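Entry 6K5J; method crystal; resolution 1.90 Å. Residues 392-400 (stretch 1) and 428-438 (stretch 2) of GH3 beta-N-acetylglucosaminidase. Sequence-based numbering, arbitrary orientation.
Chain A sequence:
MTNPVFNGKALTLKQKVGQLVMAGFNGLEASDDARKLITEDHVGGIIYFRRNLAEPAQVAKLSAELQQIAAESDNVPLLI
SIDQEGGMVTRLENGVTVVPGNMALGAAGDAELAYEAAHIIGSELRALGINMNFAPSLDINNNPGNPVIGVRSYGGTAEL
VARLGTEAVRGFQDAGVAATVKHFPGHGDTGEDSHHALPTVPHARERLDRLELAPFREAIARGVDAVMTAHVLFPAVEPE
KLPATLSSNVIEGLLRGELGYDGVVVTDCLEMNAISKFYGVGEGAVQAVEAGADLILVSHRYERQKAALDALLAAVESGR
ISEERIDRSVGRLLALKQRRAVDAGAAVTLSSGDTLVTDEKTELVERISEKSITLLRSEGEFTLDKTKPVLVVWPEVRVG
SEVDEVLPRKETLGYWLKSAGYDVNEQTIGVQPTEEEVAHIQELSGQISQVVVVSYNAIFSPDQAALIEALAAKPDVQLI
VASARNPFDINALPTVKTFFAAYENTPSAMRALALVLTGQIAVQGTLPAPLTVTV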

# COMPACT_ATOMS: atom_id res chain seq x y z
N VAL A 392 -4.19 25.74 -12.48
CA VAL A 392 -4.17 24.48 -11.76
C VAL A 392 -3.13 24.57 -10.66
O VAL A 392 -1.96 24.88 -10.92
N VAL A 393 -3.56 24.31 -9.43
CA VAL A 393 -2.66 24.27 -8.27
C VAL A 393 -2.33 22.81 -7.99
O VAL A 393 -3.22 22.01 -7.66
N TRP A 394 -1.06 22.45 -8.13
CA TRP A 394 -0.66 21.05 -8.12
C TRP A 394 0.22 20.79 -6.91
O TRP A 394 1.28 21.42 -6.77
N PRO A 395 -0.16 19.87 -6.01
CA PRO A 395 0.63 19.62 -4.81
C PRO A 395 1.69 18.55 -5.02
O PRO A 395 1.51 17.60 -5.78
N GLU A 396 2.82 18.72 -4.34
CA GLU A 396 3.88 17.72 -4.40
C GLU A 396 4.37 17.43 -2.99
O GLU A 396 4.51 18.34 -2.17
N VAL A 397 4.58 16.14 -2.71
CA VAL A 397 5.15 15.73 -1.44
C VAL A 397 6.64 16.07 -1.44
O VAL A 397 7.37 15.74 -2.39
N ARG A 398 7.09 16.77 -0.40
CA ARG A 398 8.48 17.18 -0.33
C ARG A 398 9.25 16.53 0.82
O ARG A 398 10.45 16.29 0.67
N VAL A 399 8.58 16.23 1.93
CA VAL A 399 9.15 15.42 3.01
C VAL A 399 8.37 14.11 3.06
O VAL A 399 7.16 14.11 3.35
N GLY A 400 9.05 13.01 2.78
CA GLY A 400 8.39 11.75 2.56
C GLY A 400 8.47 10.76 3.71
O GLY A 400 9.29 10.90 4.62
N THR A 428 3.06 24.37 -9.14
CA THR A 428 3.33 23.31 -8.17
C THR A 428 3.65 23.93 -6.81
O THR A 428 4.51 24.81 -6.71
N ILE A 429 2.96 23.45 -5.78
CA ILE A 429 3.18 23.92 -4.42
C ILE A 429 3.36 22.70 -3.52
O ILE A 429 3.05 21.57 -3.89
N GLY A 430 3.90 22.94 -2.33
CA GLY A 430 4.08 21.87 -1.38
C GLY A 430 2.77 21.46 -0.75
O GLY A 430 1.83 22.26 -0.62
N VAL A 431 2.69 20.19 -0.36
CA VAL A 431 1.53 19.70 0.38
C VAL A 431 1.34 20.52 1.65
O VAL A 431 0.20 20.75 2.09
N GLN A 432 2.44 20.98 2.24
CA GLN A 432 2.43 22.06 3.22
C GLN A 432 3.03 23.28 2.53
O GLN A 432 4.25 23.49 2.55
N PRO A 433 2.21 24.11 1.88
CA PRO A 433 2.77 25.16 1.02
C PRO A 433 3.47 26.24 1.83
O PRO A 433 3.08 26.57 2.96
N THR A 434 4.54 26.78 1.25
CA THR A 434 5.25 27.88 1.87
C THR A 434 4.41 29.16 1.82
O THR A 434 3.42 29.26 1.08
N GLU A 435 4.80 30.14 2.63
CA GLU A 435 4.07 31.40 2.64
C GLU A 435 4.14 32.08 1.28
O GLU A 435 3.16 32.69 0.84
N GLU A 436 5.28 31.96 0.60
CA GLU A 436 5.41 32.58 -0.71
C GLU A 436 4.53 31.87 -1.74
O GLU A 436 3.89 32.53 -2.57
N GLU A 437 4.49 30.54 -1.70
CA GLU A 437 3.62 29.80 -2.61
C GLU A 437 2.17 30.22 -2.42
O GLU A 437 1.45 30.47 -3.39
N VAL A 438 1.72 30.31 -1.17
CA VAL A 438 0.35 30.72 -0.87
C VAL A 438 0.08 32.12 -1.43
O VAL A 438 -0.96 32.37 -2.05

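The ends of two parallel strands, 392-396 and 428-430, both of which begin earlier in the chain, set the frame on which these side chains pack. The ladder is defined by Ile429 N donating to Trp394 O (2.8 Å, 161° at the hydrogen), Glu396 N to Ile429 O (2.9 Å, 142°) and Val431 N to Glu396 O (3.2 Å, 147°). Its register pairs Trp394 with Thr428 and Pro395 with Ile429, and so decides which side chains share a face of the sheet.

Thr428 has the largest area covered by the opposing stretch, 79 Å². Its CB lies on the same face as that of Trp394, whose side chain is in the t rotamer with chi2 at -102°. With Thr428 in the m rotamer, OG1 sits at the edge of the indole, near the ring plane, 3.9 Å from Trp394 CD1. Thr428 CG2 lies 3.6 Å from Glu396 CD and 4.3 Å from Trp394 CD1, so the methyl packs against both side chains.

Arg398 comes next, with 73 Å² covered, although it remains exposed overall. Its CA-to-CB bond points toward the second stretch, and an m, t, t chain with chi4 at 156° carries the guanidinium between two carboxylates. On its own stretch, Glu396 (p, t) forms a salt bridge through OE2, which accepts from Arg398 NE at 2.6 Å and from Arg398 NH2 at 2.8 Å. Across the interface, the CA-to-CB bond of Glu437 (m, t) also points toward the other stretch; its OE2 lies near the guanidinium plane and accepts from both Arg398 NH1 and Arg398 NH2 at 2.8 Å, completing a second salt bridge. Glu437 OE1 receives a weak bond from Arg398 NH1 at 3.4 Å, but it also accepts from Gly430 N (3.1 Å, 180°) and Thr434 N (3.0 Å), tying the carboxylate to the backbone of its own stretch. Thr434, in the p rotamer, caps the helix by accepting from Glu437 N at OG1, 3.0 Å away. One guanidinium face covers Gly430 N, 3.3 Å from Arg398 NH1; these are two donors, so no hydrogen bond joins them. An ideal CB on Gly430 would lie 2.8 Å from Arg398 NH1, a clash. Water 1 accepts from Arg398 NH1 at 3.2 Å and donates to Gln432 O at 2.6 Å, bridging the stretches.

Ile429, with 63 Å² covered, anchors the apolar side. Its p, t rotamer brings CD1 to 3.5 Å from CG1 of Val393 (t). Pro395 CB shares the Ile429 face and lies 4.1 Å from Val431 CG2. That same methyl, on a t rotamer, meets Val397 CG2 at 4.0 Å, extending the apolar contact beyond the strands.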

# COMPACT_ATOMS: atom_id res chain seq x y z
CB VAL A 392 -3.87 23.29 -12.69
CG1 VAL A 392 -3.80 21.98 -11.87
CG2 VAL A 392 -4.94 23.19 -13.79
CB VAL A 393 -3.30 24.96 -7.05
CG1 VAL A 393 -2.29 25.06 -5.91
CG2 VAL A 393 -3.80 26.35 -7.44
CB TRP A 394 0.08 20.67 -9.40
CG TRP A 394 0.52 19.23 -9.42
CD1 TRP A 394 1.79 18.76 -9.19
CD2 TRP A 394 -0.29 18.08 -9.67
NE1 TRP A 394 1.80 17.39 -9.27
CE2 TRP A 394 0.54 16.95 -9.56
CE3 TRP A 394 -1.66 17.90 -9.95
CZ2 TRP A 394 0.06 15.65 -9.75
CZ3 TRP A 394 -2.13 16.60 -10.13
CH2 TRP A 394 -1.27 15.50 -10.02
CB PRO A 395 -0.43 19.14 -3.81
CG PRO A 395 -1.38 18.32 -4.70
CD PRO A 395 -1.37 19.02 -6.07
CB GLU A 396 5.05 18.16 -5.31
CG GLU A 396 5.83 19.36 -4.79
CD GLU A 396 7.14 19.62 -5.55
OE1 GLU A 396 7.40 18.94 -6.57
OE2 GLU A 396 7.89 20.51 -5.11
CB VAL A 397 4.92 14.23 -1.20
CG1 VAL A 397 5.67 13.76 0.05
CG2 VAL A 397 3.43 13.94 -1.07
CB ARG A 398 8.57 18.70 -0.20
CG ARG A 398 7.96 19.37 -1.41
CD ARG A 398 8.07 20.86 -1.38
NE ARG A 398 7.75 21.40 -2.69
CZ ARG A 398 7.31 22.64 -2.89
NH1 ARG A 398 7.15 23.46 -1.85
NH2 ARG A 398 7.04 23.04 -4.12
CB VAL A 399 9.11 16.16 4.36
CG1 VAL A 399 7.74 16.80 4.60
CG2 VAL A 399 9.48 15.21 5.50
CB THR A 428 4.49 22.43 -8.62
OG1 THR A 428 4.14 21.81 -9.86
CG2 THR A 428 4.78 21.35 -7.58
CB ILE A 429 2.03 24.81 -3.91
CG1 ILE A 429 0.75 23.98 -3.73
CG2 ILE A 429 1.81 25.99 -4.87
CD1 ILE A 429 -0.36 24.71 -2.96
CB VAL A 431 1.68 18.20 0.66
CG1 VAL A 431 0.70 17.72 1.72
CG2 VAL A 431 1.50 17.42 -0.62
CB GLN A 432 3.24 21.68 4.47
CG GLN A 432 2.77 20.37 5.11
CD GLN A 432 3.79 19.79 6.06
OE1 GLN A 432 4.09 20.39 7.10
NE2 GLN A 432 4.35 18.63 5.71
CB PRO A 433 1.53 25.72 0.31
CG PRO A 433 0.41 25.47 1.27
CD PRO A 433 0.74 24.15 1.93
CB THR A 434 6.58 28.12 1.16
OG1 THR A 434 6.34 28.71 -0.12
CG2 THR A 434 7.33 26.80 0.96
CB GLU A 435 4.61 32.32 3.73
CG GLU A 435 3.78 32.32 5.00
CD GLU A 435 4.28 33.31 6.03
OE1 GLU A 435 4.36 34.52 5.71
OE2 GLU A 435 4.58 32.88 7.17
CB GLU A 436 6.87 32.57 -1.16
CG GLU A 436 7.09 33.01 -2.61
CD GLU A 436 6.73 34.48 -2.85
OE1 GLU A 436 5.73 34.75 -3.56
OE2 GLU A 436 7.45 35.37 -2.33
CB GLU A 437 3.79 28.29 -2.41
CG GLU A 437 5.08 27.72 -3.01
CD GLU A 437 5.34 26.28 -2.60
OE1 GLU A 437 4.78 25.83 -1.58
OE2 GLU A 437 6.13 25.59 -3.30
CB VAL A 438 0.09 30.66 0.64
CG1 VAL A 438 -1.17 31.42 0.99
CG2 VAL A 438 0.01 29.21 1.11
O HOH W 1 6.42 23.04 1.24